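Local coordinates for protein galectin (Danio rerio, PDB 6E20) that binds galactose-containing glycans as a lectin of the galectin family, probably including those on a viral envelope glycoprotein, at residues F11-T16 with I89-N93. Residues are numbered along the deposited sequence; the frame is centred on the assembly and turned at random.
Sequences FKVGQT and ITFTN
The rings of Phe11 and Phe91 form an edge-to-face pair, with centroids 4.8 Å apart and planes inclined at 55°. Phe91 supplies the edge: its CE1 stands over the centre of the Phe11 ring, while CD1 lies 3.7 Å from Phe11 CZ. Phe91 reaches this place with CG set between its own backbone N and carbonyl carbon (chi1 79°), which brings the ring against the backbone of Phe11 to Val13. The rim of the Phe91 ring meets main chain there, Phe91 CZ lying 3.5 Å from Phe11 O, and Val13 CG2 sits over one face of the Phe91 ring in a CH-pi contact, 4.0 Å from its centroid. The Phe11 ring, with CG anti to the backbone N (chi1 -178°), extends beyond Phe91 to Ile89, whose CG2 touches Phe11 CE2 and whose carbonyl O lies at the edge of that ring, 3.2 Å from Phe11 CZ. Ile34 touches both Phe11 and Ile89, carrying this apolar cluster into the space between the two antiparallel sheets of the galectin beta-sandwich. Residues 11-16 pass from one sheet to the other, leaving strand 9-12 through a type II turn from Lys12 to Gln15 and entering strand 16-23 beside strand 85-91. Polar contacts accompany the turn. Lys12 N donates to Gln15 OE1 in a nearly straight bond of 2.8 Å, tying the side chain of the turn's last residue back to its first, and Gln15 N bonds to Lys12 O. Across the segments, Phe91 O receives a weak, bent bond from Gly14 N at 3.3 Å and a CA-H...O contact from Val13. Gln15 O and Phe91 N are buried here and have no hydrogen-bonding partner in the model. Farther along, Thr16 CG2 rests 3.6 Å from Thr90 OG1.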
ATOM      1  N   PHE B  11      -2.858   5.989   8.886  1.00 28.87           N
ATOM      2  CA  PHE B  11      -1.770   6.996   8.951  1.00 28.98           C
ATOM      3  C   PHE B  11      -2.114   7.981  10.071  1.00 29.39           C
ATOM      4  O   PHE B  11      -3.084   8.764   9.927  1.00 26.98           O
ATOM      5  CB  PHE B  11      -1.646   7.691   7.595  1.00 25.44           C
ATOM      6  CG  PHE B  11      -0.557   8.723   7.477  1.00 26.06           C
ATOM      7  CD1 PHE B  11       0.663   8.565   8.117  1.00 24.98           C
ATOM      8  CD2 PHE B  11      -0.747   9.836   6.662  1.00 26.70           C
ATOM      9  CE1 PHE B  11       1.663   9.515   7.972  1.00 25.83           C
ATOM     10  CE2 PHE B  11       0.249  10.786   6.520  1.00 26.65           C
ATOM     11  CZ  PHE B  11       1.456  10.612   7.165  1.00 27.14           C
ATOM     12  N   LYS B  12      -1.351   7.909  11.158  1.00 35.26           N
ATOM     13  CA  LYS B  12      -1.637   8.650  12.414  1.00 36.13           C
ATOM     14  C   LYS B  12      -0.587   9.742  12.620  1.00 33.34           C
ATOM     15  O   LYS B  12       0.536   9.625  12.093  1.00 30.57           O
ATOM     16  CB  LYS B  12      -1.643   7.694  13.608  1.00 38.39           C
ATOM     17  CG  LYS B  12      -2.481   6.427  13.438  1.00 46.59           C
ATOM     18  CD  LYS B  12      -2.317   5.404  14.565  1.00 51.20           C
ATOM     19  CE  LYS B  12      -2.371   6.010  15.959  1.00 54.65           C
ATOM     20  NZ  LYS B  12      -2.061   5.018  17.023  1.00 60.17           N
ATOM     21  N   VAL B  13      -0.943  10.746  13.421  1.00 36.13           N
ATOM     22  CA  VAL B  13      -0.008  11.801  13.900  1.00 32.41           C
ATOM     23  C   VAL B  13       1.222  11.122  14.501  1.00 33.35           C
ATOM     24  O   VAL B  13       1.023  10.297  15.405  1.00 36.18           O
ATOM     25  CB  VAL B  13      -0.725  12.732  14.897  1.00 34.38           C
ATOM     26  CG1 VAL B  13       0.229  13.386  15.893  1.00 35.03           C
ATOM     27  CG2 VAL B  13      -1.524  13.764  14.125  1.00 31.32           C
ATOM     28  N   GLY B  14       2.408  11.384  13.946  1.00 31.71           N
ATOM     29  CA  GLY B  14       3.706  10.932  14.475  1.00 32.50           C
ATOM     30  C   GLY B  14       4.400   9.930  13.574  1.00 33.62           C
ATOM     31  O   GLY B  14       5.587   9.656  13.798  1.00 34.10           O
ATOM     32  N   GLN B  15       3.696   9.338  12.619  1.00 34.57           N
ATOM     33  CA  GLN B  15       4.308   8.333  11.714  1.00 32.81           C
ATOM     34  C   GLN B  15       4.825   9.059  10.470  1.00 31.82           C
ATOM     35  O   GLN B  15       4.371  10.173  10.200  1.00 30.71           O
ATOM     36  CB  GLN B  15       3.283   7.269  11.314  1.00 34.76           C
ATOM     37  CG  GLN B  15       2.542   6.645  12.487  1.00 34.32           C
ATOM     38  CD  GLN B  15       1.556   5.600  12.033  1.00 31.26           C
ATOM     39  OE1 GLN B  15       0.535   5.910  11.434  1.00 32.42           O
ATOM     40  NE2 GLN B  15       1.843   4.354  12.346  1.00 28.94           N
ATOM     41  N   THR B  16       5.760   8.457   9.743  1.00 32.94           N
ATOM     42  CA  THR B  16       6.132   8.936   8.390  1.00 33.43           C
ATOM     43  C   THR B  16       5.465   8.005   7.383  1.00 29.79           C
ATOM     44  O   THR B  16       5.478   6.769   7.586  1.00 29.83           O
ATOM     45  CB  THR B  16       7.648   9.025   8.190  1.00 37.78           C
ATOM     46  OG1 THR B  16       8.239   9.348   9.451  1.00 38.38           O
ATOM     47  CG2 THR B  16       8.033  10.076   7.171  1.00 38.29           C
ATOM     48  N   ILE B  89       5.902  11.934   4.088  1.00 25.26           N
ATOM     49  CA  ILE B  89       4.857  12.815   4.678  1.00 26.43           C
ATOM     50  C   ILE B  89       4.778  12.488   6.159  1.00 28.45           C
ATOM     51  O   ILE B  89       4.526  11.312   6.494  1.00 29.83           O
ATOM     52  CB  ILE B  89       3.500  12.655   3.967  1.00 29.33           C
ATOM     53  CG1 ILE B  89       3.669  12.886   2.464  1.00 26.73           C
ATOM     54  CG2 ILE B  89       2.428  13.571   4.570  1.00 27.68           C
ATOM     55  CD1 ILE B  89       2.384  12.883   1.705  1.00 26.72           C
ATOM     56  N   THR B  90       5.032  13.503   6.980  1.00 25.26           N
ATOM     57  CA  THR B  90       4.813  13.516   8.436  1.00 28.11           C
ATOM     58  C   THR B  90       3.617  14.427   8.721  1.00 26.92           C
ATOM     59  O   THR B  90       3.489  15.465   8.053  1.00 25.31           O
ATOM     60  CB  THR B  90       6.067  14.064   9.125  1.00 30.07           C
ATOM     61  OG1 THR B  90       7.176  13.287   8.669  1.00 39.31           O
ATOM     62  CG2 THR B  90       5.962  13.997  10.625  1.00 33.80           C
ATOM     63  N   PHE B  91       2.790  14.139   9.710  1.00 27.92           N
ATOM     64  CA  PHE B  91       1.820  15.180  10.129  1.00 30.68           C
ATOM     65  C   PHE B  91       1.579  15.205  11.624  1.00 27.96           C
ATOM     66  O   PHE B  91       1.855  14.239  12.358  1.00 29.04           O
ATOM     67  CB  PHE B  91       0.488  15.070   9.387  1.00 32.88           C
ATOM     68  CG  PHE B  91      -0.475  14.021   9.869  1.00 28.78           C
ATOM     69  CD1 PHE B  91      -0.199  12.674   9.688  1.00 31.43           C
ATOM     70  CD2 PHE B  91      -1.713  14.384  10.370  1.00 28.69           C
ATOM     71  CE1 PHE B  91      -1.123  11.706  10.064  1.00 29.06           C
ATOM     72  CE2 PHE B  91      -2.639  13.416  10.736  1.00 30.85           C
ATOM     73  CZ  PHE B  91      -2.343  12.079  10.583  1.00 28.93           C
ATOM     74  N   THR B  92       1.035  16.352  12.006  1.00 30.49           N
ATOM     75  CA  THR B  92       0.658  16.755  13.371  1.00 32.41           C
ATOM     76  C   THR B  92      -0.785  17.221  13.231  1.00 32.84           C
ATOM     77  O   THR B  92      -1.219  17.379  12.070  1.00 27.92           O
ATOM     78  CB  THR B  92       1.616  17.848  13.870  1.00 35.72           C
ATOM     79  OG1 THR B  92       1.501  18.950  12.963  1.00 39.28           O
ATOM     80  CG2 THR B  92       3.064  17.406  13.921  1.00 35.34           C
ATOM     81  N   ASN B  93      -1.470  17.491  14.341  1.00 32.56           N
ATOM     82  CA  ASN B  93      -2.819  18.114  14.320  1.00 32.84           C
ATOM     83  C   ASN B  93      -2.769  19.356  13.421  1.00 29.74           C
ATOM     84  O   ASN B  93      -3.792  19.672  12.781  1.00 30.27           O
ATOM     85  CB  ASN B  93      -3.280  18.532  15.718  1.00 37.35           C
ATOM     86  CG  ASN B  93      -3.450  17.368  16.668  1.00 46.74           C
ATOM     87  OD1 ASN B  93      -4.531  17.174  17.221  1.00 63.02           O
ATOM     88  ND2 ASN B  93      -2.396  16.597  16.884  1.00 46.07           N
TER